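Long-range contact in prolyl-ACP dehydrogenase (Oscillatoria sp., PDB 4IRN), which probably uses FAD to oxidise a prolyl group carried on an acyl carrier protein during biosynthesis of the cyanotoxin anatoxin-a: residues W129-F138 with I271-F282. Residues are numbered along the deposited sequence; the frame is centred on the assembly and turned at random.
Sequences WACEMPLLTF and IFNHSMEWERGF
In this acyl-CoA dehydrogenase fold, helix 118-138 of the N-terminal domain packs against helix 268-282 of the C-terminal domain, bringing W129 beside W278 and F282, and F138 onto I271 and H274. The axes of segments 129-138 and 271-282 come within 8.5 Å at an angle of 132°. The backbones draw nearest at W129-E279 and A130-S275; small residues suit the second pair, the CA of A130 lying 3.7 Å from S275 OG.

At one end is an aromatic cluster. The indoles of W129 and W278 meet rim to rim with planes only 5° apart, and W129 CZ3 lies 3.4 Å from W278 CE3. F282 CB covers a face of the W129 ring in a CH-pi contact, while W129 NE1 hydrogen-bonds to N125 OD1, satisfying the one polar atom of a buried indole. M133, bent at chi2 and chi3, curls its CE over a face of W278, with M133 CE 3.6 Å from W278 CE2; its sulfur stands farther above that ring, a Met-aromatic contact suited to a flexible, polarisable side chain.

At the other end H274 is a knob among M133, P134, T137 and F138. With CG anti to the backbone N (chi1 177°), its flat imidazole extends across to the other helix, receiving the edge of F138 on its face. T137 suits both neighbours: its methyl CG2 covers an imidazole face, while OG1 hydrogen-bonds to M133 O in its own helix. Branched I271 offers CG1 over the centre of the F138 ring, I271 CG1 lying 3.6 Å from F138 CG.

S275 and A130 both touch H160, an FAD-binding residue, and the E279 side chain is about 6 Å from the FAD, placing this contact between N- and C-terminal domain helices beside the flavin site of an acyl-CoA dehydrogenase fold.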
loop_
_atom_site.group_PDB
_atom_site.type_symbol
_atom_site.label_atom_id
_atom_site.label_comp_id
_atom_site.label_asym_id
_atom_site.label_seq_id
_atom_site.Cartn_x
_atom_site.Cartn_y
_atom_site.Cartn_z
ATOM N N TRP A 129 15.067 -29.556 -0.003
ATOM C CA TRP A 129 15.945 -28.384 0.039
ATOM C C TRP A 129 16.751 -28.145 1.301
ATOM O O TRP A 129 17.898 -27.704 1.189
ATOM C CB TRP A 129 15.227 -27.111 -0.436
ATOM C CG TRP A 129 14.409 -27.308 -1.682
ATOM C CD1 TRP A 129 13.051 -27.333 -1.771
ATOM C CD2 TRP A 129 14.902 -27.594 -2.998
ATOM N NE1 TRP A 129 12.664 -27.582 -3.064
ATOM C CE2 TRP A 129 13.781 -27.757 -3.838
ATOM C CE3 TRP A 129 16.189 -27.709 -3.558
ATOM C CZ2 TRP A 129 13.905 -28.025 -5.210
ATOM C CZ3 TRP A 129 16.311 -27.992 -4.914
ATOM C CH2 TRP A 129 15.179 -28.150 -5.724
ATOM N N ALA A 130 16.182 -28.418 2.490
ATOM C CA ALA A 130 16.889 -28.184 3.750
ATOM C C ALA A 130 17.648 -29.396 4.305
ATOM O O ALA A 130 18.421 -29.240 5.260
ATOM C CB ALA A 130 15.938 -27.621 4.794
ATOM N N CYS A 131 17.437 -30.592 3.720
ATOM C CA CYS A 131 18.077 -31.812 4.194
ATOM C C CYS A 131 18.880 -32.547 3.126
ATOM O O CYS A 131 20.075 -32.767 3.331
ATOM C CB CYS A 131 17.058 -32.725 4.861
ATOM S SG CYS A 131 16.069 -31.916 6.141
ATOM N N GLU A 132 18.235 -32.941 2.004
ATOM C CA GLU A 132 18.902 -33.667 0.914
ATOM C C GLU A 132 19.990 -32.833 0.238
ATOM O O GLU A 132 21.078 -33.357 -0.012
ATOM C CB GLU A 132 17.900 -34.175 -0.139
ATOM C CG GLU A 132 16.969 -35.292 0.308
ATOM C CD GLU A 132 16.044 -35.828 -0.769
ATOM O OE1 GLU A 132 15.784 -35.105 -1.752
ATOM O OE2 GLU A 132 15.546 -36.961 -0.615
ATOM N N MET A 133 19.692 -31.550 -0.071
ATOM C CA MET A 133 20.633 -30.632 -0.724
ATOM C C MET A 133 21.939 -30.357 0.055
ATOM O O MET A 133 23.001 -30.576 -0.533
ATOM C CB MET A 133 19.961 -29.335 -1.178
ATOM C CG MET A 133 19.075 -29.488 -2.399
ATOM S SD MET A 133 19.769 -30.371 -3.822
ATOM C CE MET A 133 21.230 -29.402 -4.178
ATOM N N PRO A 134 21.924 -29.930 1.355
ATOM C CA PRO A 134 23.198 -29.754 2.078
ATOM C C PRO A 134 24.019 -31.053 2.184
ATOM O O PRO A 134 25.253 -30.989 2.153
ATOM C CB PRO A 134 22.764 -29.249 3.456
ATOM C CG PRO A 134 21.362 -29.680 3.600
ATOM C CD PRO A 134 20.775 -29.621 2.230
ATOM N N LEU A 135 23.340 -32.225 2.289
ATOM C CA LEU A 135 23.965 -33.557 2.331
ATOM C C LEU A 135 24.679 -33.861 0.991
ATOM O O LEU A 135 25.791 -34.382 0.998
ATOM C CB LEU A 135 22.911 -34.643 2.673
ATOM C CG LEU A 135 23.302 -36.136 2.605
ATOM C CD1 LEU A 135 24.462 -36.464 3.526
ATOM C CD2 LEU A 135 22.127 -37.008 2.971
ATOM N N LEU A 136 24.043 -33.505 -0.145
ATOM C CA LEU A 136 24.603 -33.705 -1.480
ATOM C C LEU A 136 25.863 -32.843 -1.699
ATOM O O LEU A 136 26.842 -33.319 -2.284
ATOM C CB LEU A 136 23.519 -33.420 -2.555
ATOM C CG LEU A 136 23.951 -33.437 -4.037
ATOM C CD1 LEU A 136 24.384 -34.822 -4.476
ATOM C CD2 LEU A 136 22.844 -32.942 -4.922
ATOM N N THR A 137 25.832 -31.594 -1.197
ATOM C CA THR A 137 26.903 -30.608 -1.329
ATOM C C THR A 137 28.060 -30.801 -0.350
ATOM O O THR A 137 29.211 -30.797 -0.782
ATOM C CB THR A 137 26.310 -29.193 -1.295
ATOM O OG1 THR A 137 25.289 -29.111 -2.292
ATOM C CG2 THR A 137 27.354 -28.092 -1.526
ATOM N N PHE A 138 27.769 -30.958 0.950
ATOM C CA PHE A 138 28.806 -31.064 1.980
ATOM C C PHE A 138 29.169 -32.477 2.466
ATOM O O PHE A 138 30.191 -32.650 3.135
ATOM C CB PHE A 138 28.477 -30.134 3.164
ATOM C CG PHE A 138 28.308 -28.679 2.780
ATOM C CD1 PHE A 138 29.397 -27.816 2.761
ATOM C CD2 PHE A 138 27.055 -28.170 2.455
ATOM C CE1 PHE A 138 29.240 -26.477 2.404
ATOM C CE2 PHE A 138 26.903 -26.834 2.095
ATOM C CZ PHE A 138 27.996 -25.996 2.074
ATOM N N ILE A 271 27.114 -24.343 5.676
ATOM C CA ILE A 271 26.093 -25.346 5.414
ATOM C C ILE A 271 24.695 -24.726 5.553
ATOM O O ILE A 271 23.860 -24.929 4.684
ATOM C CB ILE A 271 26.307 -26.636 6.279
ATOM C CG1 ILE A 271 27.710 -27.243 6.031
ATOM C CG2 ILE A 271 25.225 -27.688 6.006
ATOM C CD1 ILE A 271 28.027 -28.539 6.776
ATOM N N PHE A 272 24.463 -23.943 6.620
ATOM C CA PHE A 272 23.176 -23.296 6.882
ATOM C C PHE A 272 22.821 -22.276 5.792
ATOM O O PHE A 272 21.674 -22.235 5.321
ATOM C CB PHE A 272 23.174 -22.640 8.275
ATOM C CG PHE A 272 21.838 -22.055 8.670
ATOM C CD1 PHE A 272 20.848 -22.856 9.228
ATOM C CD2 PHE A 272 21.568 -20.699 8.491
ATOM C CE1 PHE A 272 19.614 -22.310 9.589
ATOM C CE2 PHE A 272 20.333 -20.158 8.856
ATOM C CZ PHE A 272 19.370 -20.965 9.409
ATOM N N ASN A 273 23.811 -21.437 5.436
ATOM C CA ASN A 273 23.677 -20.401 4.419
ATOM C C ASN A 273 23.485 -21.014 3.034
ATOM O O ASN A 273 22.758 -20.437 2.212
ATOM C CB ASN A 273 24.870 -19.435 4.458
ATOM C CG ASN A 273 24.791 -18.361 5.535
ATOM O OD1 ASN A 273 23.714 -18.046 6.082
ATOM N ND2 ASN A 273 25.948 -17.791 5.876
ATOM N N HIS A 274 24.105 -22.220 2.780
ATOM C CA HIS A 274 23.891 -22.945 1.526
ATOM C C HIS A 274 22.477 -23.544 1.544
ATOM O O HIS A 274 21.764 -23.484 0.546
ATOM C CB HIS A 274 24.948 -24.041 1.364
ATOM C CG HIS A 274 24.779 -24.898 0.152
ATOM N ND1 HIS A 274 24.040 -26.071 0.200
ATOM C CD2 HIS A 274 25.219 -24.710 -1.114
ATOM C CE1 HIS A 274 24.073 -26.566 -1.026
ATOM N NE2 HIS A 274 24.768 -25.783 -1.855
ATOM N N SER A 275 22.049 -24.043 2.719
ATOM C CA SER A 275 20.726 -24.616 2.965
ATOM C C SER A 275 19.629 -23.545 2.775
ATOM O O SER A 275 18.601 -23.852 2.173
ATOM C CB SER A 275 20.667 -25.249 4.354
ATOM O OG SER A 275 19.351 -25.607 4.738
ATOM N N MET A 276 19.881 -22.290 3.206
ATOM C CA MET A 276 18.965 -21.153 3.036
ATOM C C MET A 276 18.846 -20.694 1.590
ATOM O O MET A 276 17.820 -20.153 1.204
ATOM C CB MET A 276 19.335 -19.982 3.953
ATOM C CG MET A 276 18.914 -20.167 5.393
ATOM S SD MET A 276 17.235 -20.796 5.596
ATOM C CE MET A 276 16.687 -19.861 7.042
ATOM N N GLU A 277 19.899 -20.886 0.785
ATOM C CA GLU A 277 19.862 -20.555 -0.644
ATOM C C GLU A 277 18.792 -21.437 -1.338
ATOM O O GLU A 277 17.895 -20.909 -1.993
ATOM C CB GLU A 277 21.227 -20.815 -1.285
ATOM C CG GLU A 277 21.989 -19.568 -1.648
ATOM C CD GLU A 277 23.414 -19.876 -2.042
ATOM O OE1 GLU A 277 24.290 -19.886 -1.147
ATOM O OE2 GLU A 277 23.652 -20.123 -3.245
ATOM N N TRP A 278 18.861 -22.774 -1.134
ATOM C CA TRP A 278 17.934 -23.735 -1.728
ATOM C C TRP A 278 16.549 -23.622 -1.135
ATOM O O TRP A 278 15.562 -23.715 -1.874
ATOM C CB TRP A 278 18.463 -25.173 -1.590
ATOM C CG TRP A 278 19.712 -25.434 -2.387
ATOM C CD1 TRP A 278 20.989 -25.462 -1.916
ATOM C CD2 TRP A 278 19.804 -25.635 -3.805
ATOM N NE1 TRP A 278 21.872 -25.669 -2.951
ATOM C CE2 TRP A 278 21.171 -25.786 -4.120
ATOM C CE3 TRP A 278 18.864 -25.690 -4.845
ATOM C CZ2 TRP A 278 21.621 -25.998 -5.423
ATOM C CZ3 TRP A 278 19.310 -25.927 -6.138
ATOM C CH2 TRP A 278 20.674 -26.078 -6.415
ATOM N N GLU A 279 16.468 -23.413 0.195
ATOM C CA GLU A 279 15.193 -23.306 0.905
ATOM C C GLU A 279 14.400 -22.084 0.457
ATOM O O GLU A 279 13.335 -22.247 -0.134
ATOM C CB GLU A 279 15.410 -23.297 2.417
ATOM C CG GLU A 279 14.212 -23.772 3.224
ATOM C CD GLU A 279 14.406 -23.701 4.728
ATOM O OE1 GLU A 279 15.506 -24.061 5.211
ATOM O OE2 GLU A 279 13.447 -23.301 5.429
ATOM N N ARG A 280 14.941 -20.876 0.680
ATOM C CA ARG A 280 14.301 -19.601 0.332
ATOM C C ARG A 280 13.866 -19.512 -1.122
ATOM O O ARG A 280 12.756 -19.060 -1.396
ATOM C CB ARG A 280 15.191 -18.398 0.706
ATOM C CG ARG A 280 15.279 -18.163 2.198
ATOM C CD ARG A 280 16.377 -17.192 2.546
ATOM N NE ARG A 280 16.502 -17.035 3.995
ATOM C CZ ARG A 280 17.313 -16.168 4.590
ATOM N NH1 ARG A 280 18.083 -15.366 3.868
ATOM N NH2 ARG A 280 17.347 -16.083 5.911
ATOM N N GLY A 281 14.721 -19.976 -2.026
ATOM C CA GLY A 281 14.455 -19.920 -3.453
ATOM C C GLY A 281 13.503 -20.960 -4.009
ATOM O O GLY A 281 12.884 -20.712 -5.045
ATOM N N PHE A 282 13.390 -22.147 -3.360
ATOM C CA PHE A 282 12.579 -23.238 -3.897
ATOM C C PHE A 282 11.419 -23.794 -3.071
ATOM O O PHE A 282 10.602 -24.538 -3.622
ATOM C CB PHE A 282 13.483 -24.337 -4.481
ATOM C CG PHE A 282 14.474 -23.776 -5.475
ATOM C CD1 PHE A 282 14.061 -23.365 -6.734
ATOM C CD2 PHE A 282 15.803 -23.586 -5.123
ATOM C CE1 PHE A 282 14.958 -22.789 -7.621
ATOM C CE2 PHE A 282 16.700 -23.015 -6.018
ATOM C CZ PHE A 282 16.269 -22.618 -7.257
#